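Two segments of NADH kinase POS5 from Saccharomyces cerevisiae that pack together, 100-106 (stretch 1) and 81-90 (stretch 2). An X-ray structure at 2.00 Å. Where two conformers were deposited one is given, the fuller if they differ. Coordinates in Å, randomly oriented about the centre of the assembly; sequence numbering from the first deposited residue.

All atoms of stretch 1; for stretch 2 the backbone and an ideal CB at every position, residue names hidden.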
# COMPACT_ATOMS: atom_id res chain seq x y z
N PRO A 100 6.85 -32.32 -49.70
CA PRO A 100 6.07 -32.23 -48.47
C PRO A 100 6.55 -31.08 -47.57
O PRO A 100 7.68 -30.61 -47.71
CB PRO A 100 6.35 -33.58 -47.79
CG PRO A 100 7.68 -34.00 -48.30
CD PRO A 100 7.76 -33.48 -49.71
N HIS A 101 5.67 -30.63 -46.67
CA HIS A 101 6.07 -29.70 -45.63
C HIS A 101 7.12 -30.39 -44.78
O HIS A 101 6.90 -31.50 -44.31
CB HIS A 101 4.86 -29.31 -44.77
CG HIS A 101 3.84 -28.51 -45.50
ND1 HIS A 101 3.92 -27.14 -45.62
CD2 HIS A 101 2.72 -28.88 -46.17
CE1 HIS A 101 2.90 -26.70 -46.33
NE2 HIS A 101 2.16 -27.73 -46.68
N ILE A 102 8.26 -29.74 -44.59
CA ILE A 102 9.30 -30.30 -43.74
C ILE A 102 9.31 -29.60 -42.39
O ILE A 102 9.31 -28.38 -42.31
CB ILE A 102 10.70 -30.21 -44.40
CG1 ILE A 102 10.70 -30.91 -45.77
CG2 ILE A 102 11.75 -30.82 -43.48
CD1 ILE A 102 11.91 -30.60 -46.64
N LEU A 103 9.28 -30.40 -41.33
CA LEU A 103 9.36 -29.91 -39.96
C LEU A 103 10.62 -30.50 -39.35
O LEU A 103 10.74 -31.72 -39.25
CB LEU A 103 8.15 -30.38 -39.14
CG LEU A 103 6.76 -29.99 -39.65
CD1 LEU A 103 5.70 -30.54 -38.71
CD2 LEU A 103 6.62 -28.47 -39.81
N TYR A 104 11.54 -29.63 -38.95
CA TYR A 104 12.75 -30.09 -38.26
C TYR A 104 12.53 -30.13 -36.76
O TYR A 104 11.92 -29.22 -36.18
CB TYR A 104 13.94 -29.21 -38.62
CG TYR A 104 14.23 -29.22 -40.10
CD1 TYR A 104 15.09 -30.18 -40.65
CD2 TYR A 104 13.65 -28.29 -40.95
CE1 TYR A 104 15.34 -30.22 -42.01
CE2 TYR A 104 13.90 -28.31 -42.31
CZ TYR A 104 14.75 -29.28 -42.83
OH TYR A 104 14.99 -29.29 -44.18
N THR A 105 13.02 -31.19 -36.13
CA THR A 105 12.87 -31.38 -34.70
C THR A 105 14.01 -32.20 -34.09
O THR A 105 14.77 -32.86 -34.81
CB THR A 105 11.51 -32.04 -34.36
OG1 THR A 105 11.24 -31.85 -32.97
CG2 THR A 105 11.53 -33.55 -34.66
N GLY A 106 14.11 -32.15 -32.77
CA GLY A 106 15.07 -32.95 -32.02
C GLY A 106 15.11 -32.52 -30.56
O GLY A 106 14.22 -31.79 -30.12
N UNK A 81 5.15 -31.80 -30.72
CA UNK A 81 4.41 -30.87 -31.56
C UNK A 81 4.47 -31.27 -33.04
O UNK A 81 3.44 -31.25 -33.72
CB UNK A 81 4.96 -29.45 -31.38
N UNK A 82 5.66 -31.64 -33.52
CA UNK A 82 5.84 -32.15 -34.89
C UNK A 82 4.86 -33.29 -35.18
O UNK A 82 4.14 -33.25 -36.19
CB UNK A 82 7.28 -32.63 -35.10
N UNK A 83 4.83 -34.27 -34.29
CA UNK A 83 3.89 -35.39 -34.38
C UNK A 83 2.44 -34.93 -34.28
O UNK A 83 1.58 -35.39 -35.03
CB UNK A 83 4.18 -36.41 -33.28
N UNK A 84 2.18 -34.02 -33.34
CA UNK A 84 0.83 -33.49 -33.13
C UNK A 84 0.27 -32.82 -34.38
O UNK A 84 -0.85 -33.10 -34.78
CB UNK A 84 0.83 -32.49 -31.97
N UNK A 85 1.06 -31.94 -35.00
CA UNK A 85 0.57 -31.12 -36.10
C UNK A 85 0.72 -31.74 -37.49
O UNK A 85 0.18 -31.20 -38.46
CB UNK A 85 1.30 -29.78 -36.08
N UNK A 86 1.45 -32.85 -37.60
CA UNK A 86 1.72 -33.47 -38.90
C UNK A 86 0.43 -33.81 -39.68
O UNK A 86 0.36 -33.56 -40.89
CB UNK A 86 2.55 -34.74 -38.70
N UNK A 87 -0.57 -34.35 -38.99
CA UNK A 87 -1.86 -34.64 -39.64
C UNK A 87 -2.64 -33.38 -40.06
O UNK A 87 -3.60 -33.49 -40.83
CB UNK A 87 -2.73 -35.47 -38.69
N UNK A 88 -2.24 -32.21 -39.57
CA UNK A 88 -2.98 -30.96 -39.86
C UNK A 88 -2.71 -30.32 -41.22
O UNK A 88 -3.47 -29.44 -41.65
CB UNK A 88 -2.65 -29.93 -38.78
N UNK A 89 -1.63 -30.71 -41.88
CA UNK A 89 -1.32 -30.17 -43.20
C UNK A 89 -2.04 -31.02 -44.24
O UNK A 89 -1.84 -32.24 -44.30
CB UNK A 89 0.19 -30.15 -43.45
N UNK A 90 -2.88 -30.37 -45.03
CA UNK A 90 -3.81 -31.06 -45.91
C UNK A 90 -3.43 -30.99 -47.38
O UNK A 90 -4.21 -31.37 -48.26
CB UNK A 90 -5.21 -30.48 -45.72

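Stretch 1 is a strand at 101-105 whose alternate side chains, His-101, Leu-103 and Thr-105, point toward the other segment. The helix at the start of stretch 2 runs nearly antiparallel to it, at 160° between N-to-C directions and 9.4 Å at closest approach, so early positions should meet Thr-105 and late ones His-101.

Position 81 has helical angles (-68/-45), a sideways CA-to-CB bond and nothing of stretch 1 within 5.5 Å of its ideal CB. Many residues would suit; it is Val-81, which makes no contact here.

Position 82 points toward the strand. Its ideal CB is 4.3 Å from Thr-105 CB and 4.5 Å from Leu-103 CD1. Such proximity favours a small, apolar, helix-compatible side chain. The residue is Ala-82, whose CB packs on both neighbours.

Positions 83 and 84 are helical, the first directed away and the second out of reach, so polar or charged residues are as acceptable as others. They are Glu-83 and Glu-84.

At 85 the ideal CB points sideways, 5.2 Å from Leu-103 CD1. A short side chain would leave that methyl untouched, whereas a longer apolar one, such as leucine, isoleucine or methionine, could reach it. Ile-85 does so: with chi1 p and chi2 t, its CD1 comes to 3.8 Å from Leu-103 CD1.

Position 86 is also sideways, its ideal CB 5.3 Å from Leu-103 CD1, and stretch 1 dictates little; a small residue, polar or apolar, would be reasonable. Ser-86 turns its hydroxyl back to its own segment, OG donating to Glu-83 O at 2.9 Å.

Positions 87 and 88 are the middle of a type I turn from 86 to 89, with angles of -67/-14 and -80/-16. Both are out of reach, so polar, turn-tolerant residues fit: Gln-87 and Asp-88.

At 89 the backbone becomes extended (-87/122) and CA-to-CB points toward the strand, with the ideal CB 3.9 Å from His-101 CD2. The imidazole and the Leu-103 methyl invite a large apolar or aromatic group. Phe-89 supplies one: its CD1 lies over one face of the imidazole, 3.6 Å from His-101 CD2, with ring centroids 4.6 Å apart and planes oblique at 37°. Its CE2 reaches 4.5 Å from Leu-103 CD1.

Position 90 points away into space free of stretch 1, suiting a polar or charged residue: Lys-90. With no hydrogen bonds across the stretches, the 284 Å² contact rests on packing.

Stretch 2, residues 81-90: VAEEISQDFK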
# COMPACT_ATOMS: atom_id res chain seq x y z
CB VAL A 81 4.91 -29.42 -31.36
CG1 VAL A 81 4.45 -28.51 -32.48
CG2 VAL A 81 4.43 -28.87 -30.01
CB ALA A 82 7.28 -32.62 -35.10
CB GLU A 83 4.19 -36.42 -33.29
CG GLU A 83 5.19 -37.52 -33.69
CD GLU A 83 5.26 -38.65 -32.66
OE1 GLU A 83 5.35 -38.35 -31.45
OE2 GLU A 83 5.22 -39.84 -33.05
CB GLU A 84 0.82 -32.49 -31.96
CG GLU A 84 -0.57 -31.98 -31.60
CD GLU A 84 -0.54 -30.77 -30.68
OE1 GLU A 84 0.56 -30.22 -30.45
OE2 GLU A 84 -1.61 -30.38 -30.18
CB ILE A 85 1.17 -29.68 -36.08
CG1 ILE A 85 2.68 -29.72 -36.41
CG2 ILE A 85 0.89 -29.00 -34.73
CD1 ILE A 85 3.29 -28.37 -36.66
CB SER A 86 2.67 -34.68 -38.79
OG SER A 86 2.21 -35.63 -37.86
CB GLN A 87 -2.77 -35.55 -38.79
CG GLN A 87 -2.25 -36.97 -38.59
CD GLN A 87 -3.29 -38.06 -38.85
OE1 GLN A 87 -4.48 -37.88 -38.57
NE2 GLN A 87 -2.84 -39.19 -39.38
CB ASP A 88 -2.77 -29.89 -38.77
CG ASP A 88 -3.25 -30.32 -37.40
OD1 ASP A 88 -3.84 -31.42 -37.27
OD2 ASP A 88 -3.02 -29.55 -36.43
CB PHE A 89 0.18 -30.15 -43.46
CG PHE A 89 0.93 -29.20 -42.56
CD1 PHE A 89 1.28 -27.93 -43.01
CD2 PHE A 89 1.29 -29.58 -41.27
CE1 PHE A 89 1.97 -27.04 -42.18
CE2 PHE A 89 1.99 -28.70 -40.43
CZ PHE A 89 2.33 -27.44 -40.90
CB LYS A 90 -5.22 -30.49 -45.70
CG LYS A 90 -5.75 -30.67 -44.28
CD LYS A 90 -5.99 -32.14 -43.95
CE LYS A 90 -6.50 -32.31 -42.53
NZ LYS A 90 -6.84 -33.73 -42.27
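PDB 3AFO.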